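Local coordinates for protein probable manganase-dependent inorganic pyrophosphatase (Clostridium perfringens, PDB 3L2B) that probably hydrolyses inorganic pyrophosphate to phosphate under the control of a CBS and DRTGG regulatory region that binds the activator diadenosine tetraphosphate, at residues N81-T85 with L86-A90; H150-K154 with E155-L159; Q183-V187 with D188-T192. All blocks are in the same frame, centred on the assembly; numbering follows the deposited sequence.

How the contacts relate
The three contacts are local, each formed where the chain enters or leaves a helix. Contacts 1 and 2 belong to the DRTGG domain, their centres about 18 Å apart, and lie at opposite kinds of helix end: contact 1 closes helix 79-85 by backbone bonds beside I82 and L86, which face the sheet, whereas contact 2 opens helix 154-163 with a serine cap near the surface. Contact 3 is the most buried, lies near the centre of the chain and ends at T192, which touches the bound nucleotide. Contacts 1 and 3 meet through a hydrogen bond from N81 ND2 to S184 O, and T85 packs on S184; contact 2 stands apart from contact 3, about 19 Å away at the nearest atoms.

Contact 1 (N81-T85 with L86-A90); sequences NILDT and LSAEA
L83 reaches forward from the last turn of helix 79-85 over the chain that leaves it. CB of L83 lies 3.9 Å and CG 4.1 Å from O of A88, and the branch does the real touching: CD2 of L83 comes to 3.3 Å from O of A88 and to 3.7 Å from CB of A88, then passes near the backbone between E89 and A90. CG stands anti to the carbonyl carbon of L83 (chi1 -77°), an orientation that carries the branch toward the outgoing strand. I82 and L86, one helical turn apart, lie side by side, CG2 of I82 at 3.8 Å from CD1 of L86, both facing strand 143-146. O of N81 is gripped from opposite faces by N and OG1 of T85. Backbone bonds then end the helix. N of A88 gives a short, straight bond to O of L83 (2.7 Å, 166°), lying in the carbonyl plane, while N of S87 meets O of D84 from above its plane at 3.2 Å. A water joins O of T85 to OG of S87. With S87 at positive phi as C-prime residue, this is a Schellman motif, sending the chain into edge strand 89-92 of the DRTGG-domain sheet.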
loop_
_atom_site.group_PDB
_atom_site.type_symbol
_atom_site.label_atom_id
_atom_site.label_comp_id
_atom_site.label_asym_id
_atom_site.label_seq_id
_atom_site.Cartn_x
_atom_site.Cartn_y
_atom_site.Cartn_z
ATOM N N ASN A 81 5.228 0.667 -17.152
ATOM C CA ASN A 81 5.137 0.855 -15.707
ATOM C C ASN A 81 5.101 -0.479 -14.979
ATOM O O ASN A 81 5.831 -0.692 -13.990
ATOM C CB ASN A 81 3.931 1.721 -15.339
ATOM C CG ASN A 81 4.223 3.189 -15.503
ATOM O OD1 ASN A 81 5.138 3.558 -16.226
ATOM N ND2 ASN A 81 3.474 4.030 -14.820
ATOM N N ILE A 82 4.289 -1.380 -15.529
ATOM C CA ILE A 82 4.142 -2.723 -15.004
ATOM C C ILE A 82 5.472 -3.453 -15.133
ATOM O O ILE A 82 5.933 -4.098 -14.178
ATOM C CB ILE A 82 3.032 -3.524 -15.716
ATOM C CG1 ILE A 82 1.658 -2.939 -15.409
ATOM C CG2 ILE A 82 3.038 -4.963 -15.253
ATOM C CD1 ILE A 82 0.532 -3.399 -16.374
ATOM N N LEU A 83 6.111 -3.332 -16.299
ATOM C CA LEU A 83 7.416 -3.991 -16.501
ATOM C C LEU A 83 8.416 -3.527 -15.448
ATOM O O LEU A 83 9.113 -4.342 -14.859
ATOM C CB LEU A 83 8.006 -3.744 -17.893
ATOM C CG LEU A 83 7.408 -4.555 -19.044
ATOM C CD1 LEU A 83 7.980 -4.054 -20.402
ATOM C CD2 LEU A 83 7.645 -6.049 -18.856
ATOM N N ASP A 84 8.471 -2.223 -15.203
ATOM C CA ASP A 84 9.438 -1.658 -14.246
ATOM C C ASP A 84 9.153 -2.142 -12.832
ATOM O O ASP A 84 10.049 -2.548 -12.118
ATOM C CB ASP A 84 9.380 -0.129 -14.224
ATOM C CG ASP A 84 10.347 0.480 -13.187
ATOM O OD1 ASP A 84 11.560 0.521 -13.468
ATOM O OD2 ASP A 84 9.914 0.905 -12.083
ATOM N N THR A 85 7.881 -2.082 -12.449
ATOM C CA THR A 85 7.455 -2.364 -11.090
ATOM C C THR A 85 7.692 -3.831 -10.727
ATOM O O THR A 85 8.049 -4.150 -9.617
ATOM C CB THR A 85 5.948 -2.047 -10.894
ATOM O OG1 THR A 85 5.714 -0.672 -11.226
ATOM C CG2 THR A 85 5.518 -2.310 -9.448
ATOM N N LEU A 86 7.487 -4.717 -11.683
ATOM C CA LEU A 86 7.639 -6.156 -11.445
ATOM C C LEU A 86 9.018 -6.643 -11.883
ATOM O O LEU A 86 9.305 -7.836 -11.874
ATOM C CB LEU A 86 6.541 -6.928 -12.173
ATOM C CG LEU A 86 5.115 -6.617 -11.701
ATOM C CD1 LEU A 86 4.090 -7.434 -12.507
ATOM C CD2 LEU A 86 4.980 -6.902 -10.208
ATOM N N SER A 87 9.870 -5.696 -12.257
ATOM C CA SER A 87 11.179 -6.002 -12.874
ATOM C C SER A 87 11.014 -7.114 -13.898
ATOM O O SER A 87 11.718 -8.116 -13.891
ATOM C CB SER A 87 12.220 -6.389 -11.820
ATOM O OG SER A 87 12.380 -5.354 -10.854
ATOM N N ALA A 88 10.041 -6.916 -14.777
ATOM C CA ALA A 88 9.660 -7.955 -15.726
ATOM C C ALA A 88 10.236 -7.697 -17.108
ATOM O O ALA A 88 10.564 -6.592 -17.471
ATOM C CB ALA A 88 8.163 -8.045 -15.802
ATOM N N GLU A 89 10.329 -8.758 -17.879
ATOM C CA GLU A 89 10.692 -8.638 -19.281
ATOM C C GLU A 89 9.532 -9.160 -20.092
ATOM O O GLU A 89 8.889 -10.138 -19.715
ATOM C CB GLU A 89 11.982 -9.435 -19.595
ATOM C CG GLU A 89 13.265 -8.875 -18.934
ATOM C CD GLU A 89 13.964 -7.760 -19.739
ATOM O OE1 GLU A 89 14.288 -7.984 -20.935
ATOM O OE2 GLU A 89 14.223 -6.666 -19.167
ATOM N N ALA A 90 9.286 -8.493 -21.206
ATOM C CA ALA A 90 8.240 -8.884 -22.132
ATOM C C ALA A 90 8.782 -9.907 -23.102
ATOM O O ALA A 90 9.923 -9.815 -23.545
ATOM C CB ALA A 90 7.713 -7.667 -22.868
HETATM O O HOH W 1 10.269 -5.622 -8.882
#

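Contact 2 (H150-K154 with E155-L159)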
loop_
_atom_site.group_PDB
_atom_site.type_symbol
_atom_site.label_atom_id
_atom_site.label_comp_id
_atom_site.label_asym_id
_atom_site.label_seq_id
_atom_site.Cartn_x
_atom_site.Cartn_y
_atom_site.Cartn_z
ATOM N N HIS A 150 10.480 -17.585 -14.597
ATOM C CA HIS A 150 10.351 -18.707 -15.535
ATOM C C HIS A 150 9.868 -18.314 -16.927
ATOM O O HIS A 150 8.744 -18.628 -17.319
ATOM C CB HIS A 150 9.406 -19.764 -14.941
ATOM C CG HIS A 150 9.922 -20.369 -13.671
ATOM N ND1 HIS A 150 9.170 -20.438 -12.516
ATOM C CD2 HIS A 150 11.132 -20.908 -13.371
ATOM C CE1 HIS A 150 9.891 -21.006 -11.561
ATOM N NE2 HIS A 150 11.085 -21.300 -12.053
ATOM N N THR A 151 10.732 -17.627 -17.669
ATOM C CA THR A 151 10.396 -17.229 -19.041
ATOM C C THR A 151 9.749 -18.438 -19.741
ATOM O O THR A 151 10.302 -19.527 -19.727
ATOM C CB THR A 151 11.628 -16.743 -19.841
ATOM O OG1 THR A 151 12.347 -15.745 -19.095
ATOM C CG2 THR A 151 11.207 -16.144 -21.170
ATOM N N PRO A 152 8.557 -18.264 -20.323
ATOM C CA PRO A 152 7.831 -19.415 -20.874
ATOM C C PRO A 152 8.462 -19.950 -22.169
ATOM O O PRO A 152 9.383 -19.344 -22.713
ATOM C CB PRO A 152 6.442 -18.839 -21.148
ATOM C CG PRO A 152 6.674 -17.434 -21.411
ATOM C CD PRO A 152 7.836 -17.005 -20.557
ATOM N N SER A 153 7.952 -21.074 -22.648
ATOM C CA SER A 153 8.526 -21.758 -23.815
ATOM C C SER A 153 8.283 -21.014 -25.118
ATOM O O SER A 153 7.374 -20.193 -25.232
ATOM C CB SER A 153 7.981 -23.189 -23.936
ATOM O OG SER A 153 6.600 -23.206 -24.273
ATOM N N LYS A 154 9.117 -21.336 -26.103
ATOM C CA LYS A 154 9.036 -20.750 -27.449
ATOM C C LYS A 154 7.665 -21.039 -28.049
ATOM O O LYS A 154 7.112 -20.224 -28.784
ATOM C CB LYS A 154 10.151 -21.289 -28.381
ATOM C CG LYS A 154 10.431 -20.407 -29.637
ATOM C CD LYS A 154 11.365 -21.110 -30.669
ATOM C CE LYS A 154 11.447 -20.356 -32.011
ATOM N NZ LYS A 154 11.968 -21.198 -33.152
ATOM N N GLU A 155 7.120 -22.196 -27.709
ATOM C CA GLU A 155 5.772 -22.568 -28.153
ATOM C C GLU A 155 4.738 -21.563 -27.662
ATOM O O GLU A 155 3.910 -21.054 -28.431
ATOM C CB GLU A 155 5.373 -23.964 -27.659
ATOM C CG GLU A 155 3.857 -24.141 -27.618
ATOM C CD GLU A 155 3.419 -25.495 -27.145
ATOM O OE1 GLU A 155 2.782 -25.558 -26.055
ATOM O OE2 GLU A 155 3.700 -26.485 -27.872
ATOM N N ILE A 156 4.791 -21.302 -26.362
ATOM C CA ILE A 156 3.807 -20.447 -25.708
ATOM C C ILE A 156 3.914 -19.017 -26.238
ATOM O O ILE A 156 2.904 -18.365 -26.500
ATOM C CB ILE A 156 3.954 -20.462 -24.180
ATOM C CG1 ILE A 156 3.596 -21.843 -23.622
ATOM C CG2 ILE A 156 3.032 -19.433 -23.570
ATOM C CD1 ILE A 156 2.104 -22.073 -23.538
ATOM N N ILE A 157 5.149 -18.559 -26.430
ATOM C CA ILE A 157 5.407 -17.248 -27.031
ATOM C C ILE A 157 4.795 -17.126 -28.419
ATOM O O ILE A 157 4.254 -16.082 -28.763
ATOM C CB ILE A 157 6.912 -16.921 -27.118
ATOM C CG1 ILE A 157 7.458 -16.639 -25.718
ATOM C CG2 ILE A 157 7.163 -15.722 -28.028
ATOM C CD1 ILE A 157 8.932 -16.253 -25.706
ATOM N N GLU A 158 4.853 -18.201 -29.197
ATOM C CA GLU A 158 4.307 -18.199 -30.578
ATOM C C GLU A 158 2.777 -18.271 -30.552
ATOM O O GLU A 158 2.104 -17.724 -31.431
ATOM C CB GLU A 158 4.911 -19.339 -31.439
ATOM C CG GLU A 158 4.350 -19.472 -32.881
ATOM C CD GLU A 158 4.853 -18.402 -33.866
ATOM O OE1 GLU A 158 4.609 -17.191 -33.655
ATOM O OE2 GLU A 158 5.477 -18.779 -34.887
ATOM N N LEU A 159 2.232 -18.927 -29.533
ATOM C CA LEU A 159 0.777 -18.967 -29.351
ATOM C C LEU A 159 0.329 -17.541 -28.996
ATOM O O LEU A 159 -0.701 -17.037 -29.457
ATOM C CB LEU A 159 0.380 -19.951 -28.248
ATOM C CG LEU A 159 -1.043 -20.524 -28.277
ATOM C CD1 LEU A 159 -1.222 -21.498 -29.464
ATOM C CD2 LEU A 159 -1.351 -21.227 -26.967
#
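S153 and I156 meet at the start of helix 154-163, where the serine is the N-cap. Its hydroxyl sits between the backbone N and the carbonyl carbon (chi1 68°), which turns OG back over the first turn. From there OG of S153 accepts a weak bond from N of I156 at 3.4 Å and rests equally close to CG1 of I156, so the capping oxygen also packs against the isoleucine side chain. The carbonyl of S153 is held more firmly: N of I157 approaches it almost head-on, at 3.0 Å from O of S153 and with an N-H...O angle of 169°. The buried P152 packs beside the cap, its CB 4.2 Å from CG2 of I156 and its CG 4.4 Å from CG1 of I157. I156 continues this buried side onto helix 130-138, and P152 also reaches Q91 and T169 of the sheet.

The other side is loose. K154, an exposed residue, runs out extended from the helix, and E155 and E158, exposed too, lead their carboxylates away from the preceding segment. There the backbone carries the contact, N of E158 bonding O of K154 at 3.1 Å. A serine N-cap with a proline just before it thus starts the helix that follows strand 143-146 and precedes strand 166-169, a beta-alpha-beta crossover of the DRTGG domain.

Contact 3 (Q183-V187 with D188-T192); sequences QSLPV and DYVMT
L185 supplies the apolar centre, its CD1 lying 4.3 Å from CG2 of V190 and the same distance from CD2 of Y189, which it approaches obliquely to the ring. These are loose contacts by themselves, and the surroundings complete them: L185 and V190 both reach T62 of helix 56-64, while V187 packs on L26 and A29 of helix 26-35. The tyrosine ring is carried outward from the turn by a CG anti to the backbone N (chi1 -175°), and CB of Y189 lies 4.4 Å from CG of P186.

Outside this core the backbone closes into a brief, loosely formed helical turn. O of P186 receives N of Y189 at 2.9 Å, from above the carbonyl plane. O of V187 is gripped twice: N of V190 comes from above its plane, whereas N of M191, 2.7 Å from O of V187, lies almost straight out from the carbonyl (C=O...N 178°). The M191 side chain starts beside the same oxygen, with CB of M191 3.3 Å from O of V187, and runs on extended beyond CG. At the polar edge, OD2 of D188 comes back to the CB-CG edge of P186, 3.5 Å from CB of P186. K193, just beyond the turn, bonds through NZ to the carbonyls of D188 and M191, and T192 both touches the bound diadenosine tetraphosphate and bonds through OG1 to ND2 of N58.

The chemistry is thus divided: apolar side chains of L185, V187 and V190 pack this turn against helices 26-35 and 56-64 of the first CBS domain, while backbone carbonyls, one with two donors, shape the turn just before T192, consistent with placing that residue at the nucleotide pocket.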
loop_
_atom_site.group_PDB
_atom_site.type_symbol
_atom_site.label_atom_id
_atom_site.label_comp_id
_atom_site.label_asym_id
_atom_site.label_seq_id
_atom_site.Cartn_x
_atom_site.Cartn_y
_atom_site.Cartn_z
ATOM N N GLN A 183 1.687 -0.694 -7.457
ATOM C CA GLN A 183 2.712 0.333 -7.422
ATOM C C GLN A 183 3.067 0.794 -8.840
ATOM O O GLN A 183 3.862 1.685 -9.044
ATOM C CB GLN A 183 3.966 -0.206 -6.729
ATOM C CG GLN A 183 3.679 -0.761 -5.306
ATOM C CD GLN A 183 4.954 -1.088 -4.574
ATOM O OE1 GLN A 183 6.033 -0.768 -5.054
ATOM N NE2 GLN A 183 4.841 -1.737 -3.414
ATOM N N SER A 184 2.458 0.168 -9.820
ATOM C CA SER A 184 2.760 0.460 -11.195
ATOM C C SER A 184 1.812 1.538 -11.719
ATOM O O SER A 184 2.045 2.103 -12.783
ATOM C CB SER A 184 2.665 -0.832 -12.026
ATOM O OG SER A 184 1.324 -1.116 -12.228
ATOM N N LEU A 185 0.767 1.845 -10.944
ATOM C CA LEU A 185 -0.213 2.878 -11.313
ATOM C C LEU A 185 0.428 4.238 -11.654
ATOM O O LEU A 185 1.308 4.726 -10.935
ATOM C CB LEU A 185 -1.231 3.125 -10.189
ATOM C CG LEU A 185 -2.186 1.978 -9.846
ATOM C CD1 LEU A 185 -3.095 2.333 -8.665
ATOM C CD2 LEU A 185 -2.991 1.616 -11.024
ATOM N N PRO A 186 -0.060 4.899 -12.712
ATOM C CA PRO A 186 0.483 6.245 -12.974
ATOM C C PRO A 186 0.025 7.270 -11.972
ATOM O O PRO A 186 -1.106 7.228 -11.519
ATOM C CB PRO A 186 -0.084 6.596 -14.363
ATOM C CG PRO A 186 -1.388 5.825 -14.461
ATOM C CD PRO A 186 -1.182 4.561 -13.592
ATOM N N VAL A 187 0.911 8.203 -11.637
ATOM C CA VAL A 187 0.612 9.153 -10.582
ATOM C C VAL A 187 -0.683 9.914 -10.871
ATOM O O VAL A 187 -1.411 10.261 -9.923
ATOM C CB VAL A 187 1.796 10.123 -10.267
ATOM C CG1 VAL A 187 2.974 9.352 -9.601
ATOM C CG2 VAL A 187 2.244 10.826 -11.495
ATOM N N ASP A 188 -1.014 10.138 -12.150
ATOM C CA ASP A 188 -2.196 10.961 -12.481
ATOM C C ASP A 188 -3.501 10.259 -12.185
ATOM O O ASP A 188 -4.548 10.898 -12.127
ATOM C CB ASP A 188 -2.181 11.519 -13.920
ATOM C CG ASP A 188 -2.469 10.464 -14.979
ATOM O OD1 ASP A 188 -2.778 10.851 -16.106
ATOM O OD2 ASP A 188 -2.330 9.259 -14.710
ATOM N N TYR A 189 -3.454 8.952 -11.947
ATOM C CA TYR A 189 -4.662 8.275 -11.470
ATOM C C TYR A 189 -4.892 8.543 -9.995
ATOM O O TYR A 189 -6.016 8.532 -9.522
ATOM C CB TYR A 189 -4.591 6.778 -11.667
ATOM C CG TYR A 189 -5.878 6.047 -11.285
ATOM C CD1 TYR A 189 -7.046 6.240 -12.004
ATOM C CD2 TYR A 189 -5.913 5.166 -10.210
ATOM C CE1 TYR A 189 -8.227 5.539 -11.683
ATOM C CE2 TYR A 189 -7.096 4.473 -9.861
ATOM C CZ TYR A 189 -8.243 4.657 -10.607
ATOM O OH TYR A 189 -9.404 3.974 -10.281
ATOM N N VAL A 190 -3.802 8.812 -9.299
ATOM C CA VAL A 190 -3.770 8.795 -7.817
ATOM C C VAL A 190 -3.684 10.190 -7.192
ATOM O O VAL A 190 -4.185 10.454 -6.118
ATOM C CB VAL A 190 -2.575 7.923 -7.359
ATOM C CG1 VAL A 190 -2.098 8.292 -5.956
ATOM C CG2 VAL A 190 -2.968 6.477 -7.425
ATOM N N MET A 191 -3.055 11.087 -7.920
ATOM C CA MET A 191 -2.736 12.418 -7.425
ATOM C C MET A 191 -3.985 13.216 -7.109
ATOM O O MET A 191 -5.051 13.004 -7.674
ATOM C CB MET A 191 -1.880 13.173 -8.465
ATOM C CG MET A 191 -2.679 13.658 -9.682
ATOM S SD MET A 191 -1.665 14.194 -11.088
ATOM C CE MET A 191 -3.042 14.517 -12.202
ATOM N N THR A 192 -3.826 14.157 -6.198
ATOM C CA THR A 192 -4.840 15.193 -5.971
ATOM C C THR A 192 -4.935 16.081 -7.222
ATOM O O THR A 192 -3.944 16.653 -7.646
ATOM C CB THR A 192 -4.481 16.084 -4.719
ATOM O OG1 THR A 192 -4.241 15.251 -3.567
ATOM C CG2 THR A 192 -5.605 17.098 -4.417
#